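Local coordinates for protein histidinol-phosphate aminotransferase (Clostridium acetobutylicum, PDB 3FTB) that probably acts as a pyridoxal-phosphate-dependent transaminase, with histidinol phosphate as its likely substrate, at residues A[207-213]-A[224-229]; A[28-32]-A[346-350]; A[287-291]-A[302-307]; A[142-148]-A[176-180]. All coordinates share one frame. Residue numbers count along the deposited sequence, not the author numbering.

Contact 1: A[207-213]-A[224-229]; sequences LFIIRAM and FGYGIT. With PO4 (phosphate ion), chain G.
Strands 207-212 and 225-229 are antiparallel neighbours in the large mixed sheet of the class I/II aminotransferase fold; their axes approach to 4.6 Å at 155°. I209 pairs with I228 and R211 with Y226 as hydrogen-bonded pairs, alternating with the non-hydrogen-bonded pairs I210-G227 and A212-G225. Y226, with chi1 at p, loses most area to the partner strand. Its ring lies under R211, whose CB sits 3.6 Å from the Y226 ring centroid and 20° off the normal, a CH-pi contact. This pair's backbones bond both ways: R211 N to Y226 O at 2.9 Å, Y226 N to R211 O at 3.0 Å. R211, m at chi1 and chi2, carries its guanidinium to a salt bridge with E184 and to a phosphate ion, probably from the crystallisation liquor (R211 NH1 to PO4 O1 2.4 Å, very short; R211 NH2 to PO4 O4 2.5 Å). At one end M213 SD makes an oblique Met-aromatic contact, 3.6 Å from F224 CD2. At the other, T229 OG1 donates to L207 O at 2.8 Å.

Contact 2: A[28-32]-A[346-350]; sequences LLDYS and KNTKF
A short edge strand meets a C-terminal helix here: strand 29-30 borders the five-stranded mixed sheet, next to strand 321-325. Residues 346-350 form one turn of helix 344-359, with F350 N bonded to K346 O at 2.8 Å. The closest CA pair, L29-K346, is 7.5 Å apart, so side chains bridge the gap. Aromatic contact dominates. Y31 (chi1 -85°) and F350 (chi1 t) stack face to face, with centroids 4.0 Å apart and planes at 16°; Y31 CZ comes to 3.4 Å from F350 CB. Beyond the pair, F339 meets the F350 ring edge-to-face and K342 makes a cation-pi contact with Y31. Aliphatic contact comes from L29, which points at the helix: L29 CD1 lies 4.2 Å from K346 CD and L29 CD2 3.8 Å from K349 CD. L29 CD2 also rests 3.6 Å from the carbonyl K346 O. The K346 amine turns instead to a salt bridge with D343. Within 28-32, D30 OD2 accepts from S32 N at 2.9 Å, an Asx turn, and from S32 OG at 2.5 Å. Polar contact across the interface gathers at the Y31 hydroxyl: Y31 OH stands 2.7 Å from K346 O and 3.0 Å from N347 OD1, two acceptors within reach of its single proton.

Contact 3: A[287-291]-A[302-307]; sequences GFIKR and CRLENI
F288 is the main apolar bump on 287-291. Standing at chi1 p, it places its ring beside L304, with F288 CD1 3.8 Å from L304 CD2 near the ring plane, while F288 CB rests 3.6 Å from I307 CG2. I289 extends this apolar surface: I289 CD1 lies 4.0 Å from both C302 CB and L304 CD2, filling the step between those two side chains. Helices 309-317 and 344-359 close over F288 through L312 and L354, and L283 of helix 262-285 covers I289 and C302. The backbone beneath is a beta hairpin, strands 289-293 and 299-304, at the edge of the five-stranded sheet, its two short segments inclined at 118° with axes 4.6 Å apart. A classic beta bulge interrupts it: K290 and R291 both face R303, and R303 O accepts from K290 N at 2.9 Å and R291 N at 3.2 Å. R303 N returns a bond to R291 O at 2.7 Å. The helical psi of K290 (-41°) accommodates the extra residue, and its side chain lies across the partner strand, with K290 CD 3.8 Å from R303 CG and K290 CE 3.8 Å from E305 CG. The bases of R291 and R303 meet, CB to CB at 4.0 Å, before their ends diverge, R291 NH1 to N130 and R303 NE to S335.

Contact 4: A[142-148]-A[176-180]; sequences IDDVDSV and KKKTI
K178 NZ is the donor with the most partners across this contact. With chi1 and chi2 both m, the K178 side chain reaches into the turn formed by 142-146, where its NZ donates to I142 O and V145 O, each at 3.1 Å. Its charge is met by a salt bridge from K178 NZ to D143 OD1 at 3.6 Å, and a water links the same two atoms, 2.6 Å from K178 NZ and 2.8 Å from D143 OD1. K176 completes the salt-bridge network: K176 NZ stands 3.1 Å from D143 OD2, with weak hydrogen bonds to both carboxylate oxygens. These charges sit where a beta-alpha-beta unit, strand 147-151, helix 163-176 and strand 179-183, brings its two parallel strands together. A Schellman motif ends the helix, K177 taking positive phi (57°), and K178 leads into the second strand at T179. S147 then pairs with T179 (CA-CA 4.6 Å) and V148 with I180 (4.7 Å). T179 N donates to D146 O at 3.2 Å, and V148 N to T179 O at 2.9 Å. D146 O also accepts from a second water at 2.8 Å, which donates to K177 O at 2.9 Å as well.

Overall arrangement
Contacts 1 and 4 belong to the seven-stranded sheet and touch: strands 179-183 and 207-212 are neighbours, with F208 N 2.9 Å from I180 O in a probable hydrogen bond. Contacts 2 and 3 belong to the five-stranded sheet, at its two outermost strands, centres 18 Å apart, and lie on the opposite side of the chain's centre from contact 1. Contact 1, about 10 Å from that centre, is wholly buried and relies on regular strand pairing. Contact 4, 22 Å out, is also mostly buried and mixes parallel pairing with lysine-aspartate charges. Contacts 2 and 3, 20 and 25 Å out, are only partly buried: an aromatic stack replaces pairing in contact 2, while contact 3 combines a bulged hairpin with basic side chains at least partly exposed.

Contact 1: A[207-213]-A[224-229]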
loop_
_atom_site.group_PDB
_atom_site.type_symbol
_atom_site.label_atom_id
_atom_site.label_comp_id
_atom_site.label_asym_id
_atom_site.label_seq_id
_atom_site.Cartn_x
_atom_site.Cartn_y
_atom_site.Cartn_z
ATOM N N LEU A 207 3.205 -6.604 -24.451
ATOM C CA LEU A 207 2.089 -5.927 -23.805
ATOM C C LEU A 207 2.141 -6.036 -22.287
ATOM O O LEU A 207 2.249 -7.131 -21.729
ATOM C CB LEU A 207 0.751 -6.502 -24.286
ATOM C CG LEU A 207 0.052 -5.949 -25.526
ATOM C CD1 LEU A 207 -1.183 -6.782 -25.806
ATOM C CD2 LEU A 207 -0.321 -4.495 -25.328
ATOM N N PHE A 208 2.050 -4.892 -21.625
ATOM C CA PHE A 208 1.769 -4.863 -20.204
ATOM C C PHE A 208 0.581 -3.924 -19.989
ATOM O O PHE A 208 0.637 -2.746 -20.365
ATOM C CB PHE A 208 2.990 -4.388 -19.426
ATOM C CG PHE A 208 2.793 -4.388 -17.929
ATOM C CD1 PHE A 208 2.995 -5.541 -17.196
ATOM C CD2 PHE A 208 2.408 -3.237 -17.262
ATOM C CE1 PHE A 208 2.819 -5.554 -15.829
ATOM C CE2 PHE A 208 2.229 -3.240 -15.888
ATOM C CZ PHE A 208 2.434 -4.406 -15.170
ATOM N N ILE A 209 -0.505 -4.445 -19.421
ATOM C CA ILE A 209 -1.720 -3.639 -19.231
ATOM C C ILE A 209 -1.936 -3.272 -17.766
ATOM O O ILE A 209 -1.726 -4.103 -16.878
ATOM C CB ILE A 209 -2.994 -4.373 -19.742
ATOM C CG1 ILE A 209 -2.778 -4.972 -21.139
ATOM C CG2 ILE A 209 -4.190 -3.462 -19.711
ATOM C CD1 ILE A 209 -2.415 -3.971 -22.188
ATOM N N ILE A 210 -2.356 -2.030 -17.530
ATOM C CA ILE A 210 -2.706 -1.562 -16.199
ATOM C C ILE A 210 -4.219 -1.323 -16.093
ATOM O O ILE A 210 -4.796 -0.532 -16.851
ATOM C CB ILE A 210 -1.952 -0.265 -15.878
ATOM C CG1 ILE A 210 -0.443 -0.512 -15.929
ATOM C CG2 ILE A 210 -2.350 0.271 -14.529
ATOM C CD1 ILE A 210 0.400 0.712 -15.588
ATOM N N ARG A 211 -4.871 -2.040 -15.186
ATOM C CA ARG A 211 -6.274 -1.772 -14.911
ATOM C C ARG A 211 -6.429 -1.174 -13.518
ATOM O O ARG A 211 -5.483 -1.153 -12.742
ATOM C CB ARG A 211 -7.096 -3.048 -15.000
ATOM C CG ARG A 211 -7.146 -3.669 -16.372
ATOM C CD ARG A 211 -7.969 -2.866 -17.316
ATOM N NE ARG A 211 -8.258 -3.630 -18.524
ATOM C CZ ARG A 211 -9.435 -4.183 -18.776
ATOM N NH1 ARG A 211 -10.421 -4.044 -17.902
ATOM N NH2 ARG A 211 -9.624 -4.862 -19.901
ATOM N N ALA A 212 -7.634 -0.704 -13.204
ATOM C CA ALA A 212 -7.927 -0.155 -11.885
ATOM C C ALA A 212 -9.405 -0.283 -11.553
ATOM O O ALA A 212 -10.254 -0.285 -12.447
ATOM C CB ALA A 212 -7.499 1.296 -11.810
ATOM N N MET A 213 -9.697 -0.392 -10.260
ATOM C CA MET A 213 -11.069 -0.426 -9.765
ATOM C C MET A 213 -11.419 0.943 -9.205
ATOM O O MET A 213 -12.504 1.152 -8.662
ATOM C CB MET A 213 -11.206 -1.459 -8.647
ATOM C CG MET A 213 -11.072 -2.928 -9.073
ATOM S SD MET A 213 -11.636 -4.042 -7.758
ATOM C CE MET A 213 -13.413 -3.750 -7.833
ATOM N N PHE A 224 -6.675 0.130 -5.040
ATOM C CA PHE A 224 -6.450 -1.122 -5.760
ATOM C C PHE A 224 -6.390 -1.019 -7.287
ATOM O O PHE A 224 -7.358 -0.631 -7.932
ATOM C CB PHE A 224 -7.466 -2.198 -5.354
ATOM C CG PHE A 224 -7.232 -3.505 -6.046
ATOM C CD1 PHE A 224 -6.131 -4.271 -5.729
ATOM C CD2 PHE A 224 -8.064 -3.929 -7.060
ATOM C CE1 PHE A 224 -5.882 -5.449 -6.391
ATOM C CE2 PHE A 224 -7.818 -5.097 -7.717
ATOM C CZ PHE A 224 -6.726 -5.861 -7.383
ATOM N N GLY A 225 -5.240 -1.380 -7.849
ATOM C CA GLY A 225 -5.073 -1.493 -9.288
ATOM C C GLY A 225 -4.299 -2.753 -9.625
ATOM O O GLY A 225 -3.685 -3.342 -8.743
ATOM N N TYR A 226 -4.319 -3.181 -10.885
ATOM C CA TYR A 226 -3.603 -4.405 -11.256
ATOM C C TYR A 226 -2.859 -4.398 -12.593
ATOM O O TYR A 226 -3.141 -3.590 -13.481
ATOM C CB TYR A 226 -4.507 -5.639 -11.140
ATOM C CG TYR A 226 -5.869 -5.529 -11.788
ATOM C CD1 TYR A 226 -6.195 -6.304 -12.897
ATOM C CD2 TYR A 226 -6.840 -4.676 -11.273
ATOM C CE1 TYR A 226 -7.456 -6.225 -13.487
ATOM C CE2 TYR A 226 -8.096 -4.585 -11.856
ATOM C CZ TYR A 226 -8.401 -5.364 -12.961
ATOM O OH TYR A 226 -9.652 -5.270 -13.536
ATOM N N GLY A 227 -1.881 -5.296 -12.699
ATOM C CA GLY A 227 -1.124 -5.493 -13.922
ATOM C C GLY A 227 -1.441 -6.833 -14.574
ATOM O O GLY A 227 -1.623 -7.829 -13.891
ATOM N N ILE A 228 -1.478 -6.846 -15.902
ATOM C CA ILE A 228 -1.886 -7.999 -16.696
ATOM C C ILE A 228 -0.875 -8.227 -17.822
ATOM O O ILE A 228 -0.711 -7.361 -18.670
ATOM C CB ILE A 228 -3.274 -7.728 -17.324
ATOM C CG1 ILE A 228 -4.322 -7.648 -16.220
ATOM C CG2 ILE A 228 -3.640 -8.794 -18.342
ATOM C CD1 ILE A 228 -4.197 -8.788 -15.190
ATOM N N THR A 229 -0.193 -9.372 -17.839
ATOM C CA THR A 229 0.817 -9.631 -18.871
ATOM C C THR A 229 1.130 -11.119 -19.022
ATOM O O THR A 229 1.133 -11.869 -18.050
ATOM C CB THR A 229 2.145 -8.864 -18.602
ATOM O OG1 THR A 229 2.995 -8.928 -19.757
ATOM C CG2 THR A 229 2.890 -9.457 -17.429
HETATM P P PO4 G . -12.891 -6.021 -19.395
HETATM O O1 PO4 G . -12.486 -5.176 -18.213
HETATM O O2 PO4 G . -13.220 -7.418 -18.918
HETATM O O3 PO4 G . -14.098 -5.392 -20.061
HETATM O O4 PO4 G . -11.776 -6.116 -20.413
HETATM O O HOH W 1 -10.734 -3.038 -13.094
#

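Contact 2: A[28-32]-A[346-350]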
loop_
_atom_site.group_PDB
_atom_site.type_symbol
_atom_site.label_atom_id
_atom_site.label_comp_id
_atom_site.label_asym_id
_atom_site.label_seq_id
_atom_site.Cartn_x
_atom_site.Cartn_y
_atom_site.Cartn_z
ATOM N N LEU A 28 -20.535 21.648 -3.722
ATOM C CA LEU A 28 -19.300 21.582 -4.498
ATOM C C LEU A 28 -19.282 20.434 -5.515
ATOM O O LEU A 28 -19.036 19.287 -5.159
ATOM C CB LEU A 28 -18.093 21.474 -3.564
ATOM C CG LEU A 28 -16.707 21.536 -4.212
ATOM C CD1 LEU A 28 -16.673 22.517 -5.381
ATOM C CD2 LEU A 28 -15.640 21.896 -3.184
ATOM N N LEU A 29 -19.549 20.758 -6.777
ATOM C CA LEU A 29 -19.384 19.810 -7.880
ATOM C C LEU A 29 -17.938 19.815 -8.379
ATOM O O LEU A 29 -17.471 20.835 -8.905
ATOM C CB LEU A 29 -20.301 20.192 -9.043
ATOM C CG LEU A 29 -21.663 19.511 -9.134
ATOM C CD1 LEU A 29 -22.297 19.398 -7.770
ATOM C CD2 LEU A 29 -22.561 20.279 -10.092
ATOM N N ASP A 30 -17.233 18.693 -8.223
ATOM C CA ASP A 30 -15.864 18.582 -8.737
ATOM C C ASP A 30 -15.821 17.939 -10.131
ATOM O O ASP A 30 -15.930 16.720 -10.272
ATOM C CB ASP A 30 -14.945 17.830 -7.758
ATOM C CG ASP A 30 -13.454 18.102 -8.015
ATOM O OD1 ASP A 30 -12.635 17.844 -7.107
ATOM O OD2 ASP A 30 -13.096 18.579 -9.119
ATOM N N TYR A 31 -15.662 18.785 -11.149
ATOM C CA TYR A 31 -15.574 18.351 -12.537
ATOM C C TYR A 31 -14.125 18.123 -12.970
ATOM O O TYR A 31 -13.846 17.827 -14.137
ATOM C CB TYR A 31 -16.320 19.333 -13.457
ATOM C CG TYR A 31 -17.784 18.985 -13.509
ATOM C CD1 TYR A 31 -18.320 18.296 -14.593
ATOM C CD2 TYR A 31 -18.619 19.278 -12.444
ATOM C CE1 TYR A 31 -19.660 17.940 -14.623
ATOM C CE2 TYR A 31 -19.958 18.931 -12.464
ATOM C CZ TYR A 31 -20.473 18.260 -13.552
ATOM O OH TYR A 31 -21.803 17.917 -13.563
ATOM N N SER A 32 -13.209 18.259 -12.013
ATOM C CA SER A 32 -11.851 17.775 -12.205
ATOM C C SER A 32 -11.705 16.315 -11.697
ATOM O O SER A 32 -10.692 15.644 -11.955
ATOM C CB SER A 32 -10.831 18.732 -11.571
ATOM O OG SER A 32 -10.790 18.612 -10.162
ATOM N N LYS A 346 -26.379 16.464 -12.094
ATOM C CA LYS A 346 -25.190 17.284 -11.858
ATOM C C LYS A 346 -24.703 17.968 -13.140
ATOM O O LYS A 346 -24.235 19.111 -13.114
ATOM C CB LYS A 346 -24.058 16.444 -11.247
ATOM C CG LYS A 346 -24.346 15.940 -9.833
ATOM C CD LYS A 346 -23.064 15.529 -9.113
ATOM C CE LYS A 346 -23.360 14.794 -7.823
ATOM N NZ LYS A 346 -24.106 13.538 -8.102
ATOM N N ASN A 347 -24.820 17.251 -14.258
ATOM C CA ASN A 347 -24.390 17.730 -15.563
ATOM C C ASN A 347 -25.216 18.917 -16.068
ATOM O O ASN A 347 -24.679 19.878 -16.622
ATOM C CB ASN A 347 -24.440 16.581 -16.578
ATOM C CG ASN A 347 -23.202 15.698 -16.528
ATOM O OD1 ASN A 347 -22.282 15.932 -15.733
ATOM N ND2 ASN A 347 -23.167 14.685 -17.385
ATOM N N THR A 348 -26.529 18.843 -15.889
ATOM C CA THR A 348 -27.391 19.933 -16.311
ATOM C C THR A 348 -27.102 21.163 -15.454
ATOM O O THR A 348 -27.085 22.288 -15.943
ATOM C CB THR A 348 -28.874 19.542 -16.212
ATOM O OG1 THR A 348 -29.148 18.465 -17.121
ATOM C CG2 THR A 348 -29.764 20.734 -16.551
ATOM N N LYS A 349 -26.848 20.936 -14.171
ATOM C CA LYS A 349 -26.471 22.019 -13.272
ATOM C C LYS A 349 -25.170 22.648 -13.758
ATOM O O LYS A 349 -25.069 23.866 -13.917
ATOM C CB LYS A 349 -26.297 21.487 -11.850
ATOM C CG LYS A 349 -26.426 22.553 -10.780
ATOM C CD LYS A 349 -25.831 22.100 -9.463
ATOM C CE LYS A 349 -26.200 23.057 -8.338
ATOM N NZ LYS A 349 -27.680 23.243 -8.201
ATOM N N PHE A 350 -24.172 21.801 -13.986
ATOM C CA PHE A 350 -22.887 22.220 -14.546
ATOM C C PHE A 350 -23.019 23.131 -15.783
ATOM O O PHE A 350 -22.435 24.224 -15.837
ATOM C CB PHE A 350 -22.062 20.976 -14.900
ATOM C CG PHE A 350 -20.765 21.290 -15.574
ATOM C CD1 PHE A 350 -19.697 21.808 -14.844
ATOM C CD2 PHE A 350 -20.608 21.076 -16.939
ATOM C CE1 PHE A 350 -18.493 22.105 -15.460
ATOM C CE2 PHE A 350 -19.403 21.372 -17.567
ATOM C CZ PHE A 350 -18.345 21.888 -16.823
#

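Contact 3: A[287-291]-A[302-307]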
loop_
_atom_site.group_PDB
_atom_site.type_symbol
_atom_site.label_atom_id
_atom_site.label_comp_id
_atom_site.label_asym_id
_atom_site.label_seq_id
_atom_site.Cartn_x
_atom_site.Cartn_y
_atom_site.Cartn_z
ATOM N N GLY A 287 -21.140 28.788 -26.384
ATOM C CA GLY A 287 -20.451 29.689 -27.289
ATOM C C GLY A 287 -18.938 29.747 -27.192
ATOM O O GLY A 287 -18.245 29.850 -28.216
ATOM N N PHE A 288 -18.411 29.698 -25.973
ATOM C CA PHE A 288 -16.962 29.740 -25.809
ATOM C C PHE A 288 -16.368 28.356 -26.004
ATOM O O PHE A 288 -15.153 28.212 -26.154
ATOM C CB PHE A 288 -16.549 30.334 -24.461
ATOM C CG PHE A 288 -17.184 29.670 -23.286
ATOM C CD1 PHE A 288 -16.652 28.515 -22.771
ATOM C CD2 PHE A 288 -18.303 30.216 -22.686
ATOM C CE1 PHE A 288 -17.227 27.908 -21.684
ATOM C CE2 PHE A 288 -18.886 29.613 -21.601
ATOM C CZ PHE A 288 -18.349 28.459 -21.096
ATOM N N ILE A 289 -17.235 27.344 -26.016
ATOM C CA ILE A 289 -16.815 25.998 -26.377
ATOM C C ILE A 289 -16.596 25.932 -27.878
ATOM O O ILE A 289 -17.536 25.730 -28.641
ATOM C CB ILE A 289 -17.830 24.931 -25.970
ATOM C CG1 ILE A 289 -18.131 25.011 -24.473
ATOM C CG2 ILE A 289 -17.292 23.542 -26.323
ATOM C CD1 ILE A 289 -17.176 24.219 -23.630
ATOM N N LYS A 290 -15.338 26.118 -28.272
ATOM C CA LYS A 290 -14.923 26.187 -29.668
ATOM C C LYS A 290 -14.876 24.802 -30.296
ATOM O O LYS A 290 -15.280 24.612 -31.449
ATOM C CB LYS A 290 -13.556 26.881 -29.768
ATOM C CG LYS A 290 -12.723 26.465 -30.967
ATOM C CD LYS A 290 -11.371 27.188 -30.989
ATOM C CE LYS A 290 -11.507 28.612 -31.510
ATOM N NZ LYS A 290 -10.212 29.364 -31.535
ATOM N N ARG A 291 -14.378 23.833 -29.534
ATOM C CA ARG A 291 -14.350 22.447 -29.983
ATOM C C ARG A 291 -14.415 21.459 -28.827
ATOM O O ARG A 291 -13.708 21.588 -27.820
ATOM C CB ARG A 291 -13.105 22.158 -30.827
ATOM C CG ARG A 291 -13.010 20.699 -31.244
ATOM C CD ARG A 291 -11.756 20.377 -32.044
ATOM N NE ARG A 291 -11.722 18.957 -32.400
ATOM C CZ ARG A 291 -10.754 18.368 -33.098
ATOM N NH1 ARG A 291 -9.714 19.065 -33.539
ATOM N NH2 ARG A 291 -10.830 17.071 -33.360
ATOM N N CYS A 302 -12.305 20.062 -23.920
ATOM C CA CYS A 302 -12.836 21.183 -24.686
ATOM C C CYS A 302 -11.775 22.251 -25.000
ATOM O O CYS A 302 -10.966 22.619 -24.150
ATOM C CB CYS A 302 -14.052 21.785 -23.962
ATOM S SG CYS A 302 -15.394 20.589 -23.658
ATOM N N ARG A 303 -11.766 22.702 -26.246
ATOM C CA ARG A 303 -10.989 23.872 -26.659
ATOM C C ARG A 303 -11.881 25.101 -26.513
ATOM O O ARG A 303 -13.055 25.059 -26.865
ATOM C CB ARG A 303 -10.558 23.716 -28.111
ATOM C CG ARG A 303 -9.615 24.777 -28.602
ATOM C CD ARG A 303 -8.191 24.469 -28.213
ATOM N NE ARG A 303 -7.290 25.556 -28.583
ATOM C CZ ARG A 303 -6.579 25.595 -29.706
ATOM N NH1 ARG A 303 -5.784 26.629 -29.952
ATOM N NH2 ARG A 303 -6.653 24.600 -30.578
ATOM N N LEU A 304 -11.330 26.193 -25.992
ATOM C CA LEU A 304 -12.119 27.390 -25.680
ATOM C C LEU A 304 -11.773 28.575 -26.581
ATOM O O LEU A 304 -10.873 28.484 -27.421
ATOM C CB LEU A 304 -11.940 27.790 -24.212
ATOM C CG LEU A 304 -12.344 26.789 -23.130
ATOM C CD1 LEU A 304 -12.340 27.474 -21.766
ATOM C CD2 LEU A 304 -13.704 26.184 -23.427
ATOM N N GLU A 305 -12.491 29.682 -26.389
ATOM C CA GLU A 305 -12.389 30.850 -27.266
ATOM C C GLU A 305 -12.918 32.124 -26.601
ATOM O O GLU A 305 -14.061 32.163 -26.137
ATOM C CB GLU A 305 -13.156 30.596 -28.563
ATOM C CG GLU A 305 -12.925 31.643 -29.629
ATOM C CD GLU A 305 -13.933 31.534 -30.749
ATOM O OE1 GLU A 305 -15.063 31.077 -30.473
ATOM O OE2 GLU A 305 -13.601 31.902 -31.896
ATOM N N ASN A 306 -12.088 33.166 -26.565
ATOM C CA ASN A 306 -12.466 34.424 -25.921
ATOM C C ASN A 306 -12.568 34.302 -24.410
ATOM O O ASN A 306 -13.335 35.028 -23.770
ATOM C CB ASN A 306 -13.793 34.946 -26.473
ATOM C CG ASN A 306 -13.674 35.429 -27.893
ATOM O OD1 ASN A 306 -14.642 35.399 -28.652
ATOM N ND2 ASN A 306 -12.479 35.876 -28.267
ATOM N N ILE A 307 -11.787 33.378 -23.855
ATOM C CA ILE A 307 -11.782 33.104 -22.426
ATOM C C ILE A 307 -10.737 32.035 -22.131
ATOM O O ILE A 307 -10.592 31.066 -22.881
ATOM C CB ILE A 307 -13.177 32.649 -21.918
ATOM C CG1 ILE A 307 -13.169 32.457 -20.399
ATOM C CG2 ILE A 307 -13.632 31.385 -22.636
ATOM C CD1 ILE A 307 -14.555 32.409 -19.803
HETATM O O HOH W 2 -8.383 28.005 -29.580
#

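Contact 4: A[142-148]-A[176-180]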
loop_
_atom_site.group_PDB
_atom_site.type_symbol
_atom_site.label_atom_id
_atom_site.label_comp_id
_atom_site.label_asym_id
_atom_site.label_seq_id
_atom_site.Cartn_x
_atom_site.Cartn_y
_atom_site.Cartn_z
ATOM N N ILE A 142 10.614 3.682 -32.056
ATOM C CA ILE A 142 10.593 2.503 -31.201
ATOM C C ILE A 142 11.935 1.782 -31.050
ATOM O O ILE A 142 12.090 0.959 -30.154
ATOM C CB ILE A 142 9.487 1.509 -31.604
ATOM C CG1 ILE A 142 8.850 0.916 -30.346
ATOM C CG2 ILE A 142 10.039 0.441 -32.540
ATOM C CD1 ILE A 142 7.763 -0.080 -30.636
ATOM N N ASP A 143 12.901 2.089 -31.910
ATOM C CA ASP A 143 14.280 1.636 -31.696
ATOM C C ASP A 143 15.070 2.619 -30.824
ATOM O O ASP A 143 16.199 2.347 -30.440
ATOM C CB ASP A 143 15.013 1.438 -33.030
ATOM C CG ASP A 143 15.033 -0.011 -33.486
ATOM O OD1 ASP A 143 14.798 -0.910 -32.649
ATOM O OD2 ASP A 143 15.300 -0.248 -34.683
ATOM N N ASP A 144 14.484 3.772 -30.534
ATOM C CA ASP A 144 15.149 4.784 -29.718
ATOM C C ASP A 144 14.967 4.532 -28.219
ATOM O O ASP A 144 15.680 5.103 -27.391
ATOM C CB ASP A 144 14.621 6.183 -30.066
ATOM C CG ASP A 144 15.341 6.812 -31.249
ATOM O OD1 ASP A 144 14.698 7.575 -32.009
ATOM O OD2 ASP A 144 16.552 6.545 -31.411
ATOM N N VAL A 145 14.009 3.679 -27.876
ATOM C CA VAL A 145 13.602 3.503 -26.485
ATOM C C VAL A 145 13.551 2.031 -26.083
ATOM O O VAL A 145 13.683 1.137 -26.919
ATOM C CB VAL A 145 12.210 4.126 -26.245
ATOM C CG1 VAL A 145 12.284 5.648 -26.282
ATOM C CG2 VAL A 145 11.235 3.629 -27.298
ATOM N N ASP A 146 13.363 1.795 -24.789
ATOM C CA ASP A 146 13.243 0.445 -24.251
ATOM C C ASP A 146 11.778 0.093 -24.057
ATOM O O ASP A 146 11.420 -1.086 -23.935
ATOM C CB ASP A 146 13.961 0.359 -22.907
ATOM C CG ASP A 146 15.334 0.987 -22.948
ATOM O OD1 ASP A 146 16.144 0.599 -23.818
ATOM O OD2 ASP A 146 15.597 1.877 -22.113
ATOM N N SER A 147 10.935 1.125 -24.035
ATOM C CA SER A 147 9.518 0.954 -23.738
ATOM C C SER A 147 8.633 2.129 -24.192
ATOM O O SER A 147 9.122 3.216 -24.501
ATOM C CB SER A 147 9.335 0.718 -22.236
ATOM O OG SER A 147 9.887 1.794 -21.495
ATOM N N VAL A 148 7.324 1.881 -24.222
ATOM C CA VAL A 148 6.322 2.894 -24.525
ATOM C C VAL A 148 5.253 2.785 -23.449
ATOM O O VAL A 148 4.974 1.692 -22.969
ATOM C CB VAL A 148 5.648 2.650 -25.901
ATOM C CG1 VAL A 148 4.565 3.714 -26.184
ATOM C CG2 VAL A 148 6.680 2.624 -27.027
ATOM N N LYS A 176 11.147 -6.759 -31.218
ATOM C CA LYS A 176 12.326 -6.043 -30.732
ATOM C C LYS A 176 12.551 -6.186 -29.228
ATOM O O LYS A 176 13.407 -5.508 -28.649
ATOM C CB LYS A 176 12.212 -4.567 -31.112
ATOM C CG LYS A 176 12.340 -4.317 -32.611
ATOM C CD LYS A 176 11.457 -3.182 -33.094
ATOM C CE LYS A 176 11.733 -2.863 -34.554
ATOM N NZ LYS A 176 13.150 -2.432 -34.763
ATOM N N LYS A 177 11.783 -7.080 -28.600
ATOM C CA LYS A 177 11.886 -7.303 -27.164
ATOM C C LYS A 177 11.658 -6.009 -26.388
ATOM O O LYS A 177 12.114 -5.858 -25.269
ATOM C CB LYS A 177 13.251 -7.893 -26.810
ATOM C CG LYS A 177 13.476 -9.302 -27.338
ATOM C CD LYS A 177 14.857 -9.817 -26.972
ATOM C CE LYS A 177 15.072 -11.233 -27.479
ATOM N NZ LYS A 177 16.432 -11.741 -27.148
ATOM N N LYS A 178 10.960 -5.079 -27.046
ATOM C CA LYS A 178 10.568 -3.814 -26.438
ATOM C C LYS A 178 9.314 -4.052 -25.588
ATOM O O LYS A 178 8.551 -4.993 -25.837
ATOM C CB LYS A 178 10.285 -2.768 -27.532
ATOM C CG LYS A 178 11.500 -2.385 -28.405
ATOM C CD LYS A 178 12.640 -1.909 -27.526
ATOM C CE LYS A 178 13.981 -2.116 -28.176
ATOM N NZ LYS A 178 14.296 -1.031 -29.113
ATOM N N THR A 179 9.096 -3.223 -24.574
ATOM C CA THR A 179 7.897 -3.382 -23.755
ATOM C C THR A 179 6.917 -2.218 -23.940
ATOM O O THR A 179 7.306 -1.051 -23.900
ATOM C CB THR A 179 8.236 -3.563 -22.257
ATOM O OG1 THR A 179 9.061 -4.722 -22.080
ATOM C CG2 THR A 179 6.961 -3.719 -21.432
ATOM N N ILE A 180 5.645 -2.536 -24.148
ATOM C CA ILE A 180 4.646 -1.486 -24.291
ATOM C C ILE A 180 3.620 -1.545 -23.162
ATOM O O ILE A 180 2.936 -2.547 -22.990
ATOM C CB ILE A 180 4.000 -1.461 -25.713
ATOM C CG1 ILE A 180 2.940 -2.543 -25.880
ATOM C CG2 ILE A 180 5.058 -1.569 -26.802
ATOM C CD1 ILE A 180 1.548 -1.986 -25.905
HETATM O O HOH W 3 16.481 -1.203 -30.458
HETATM O O HOH W 4 12.666 -3.597 -23.486
#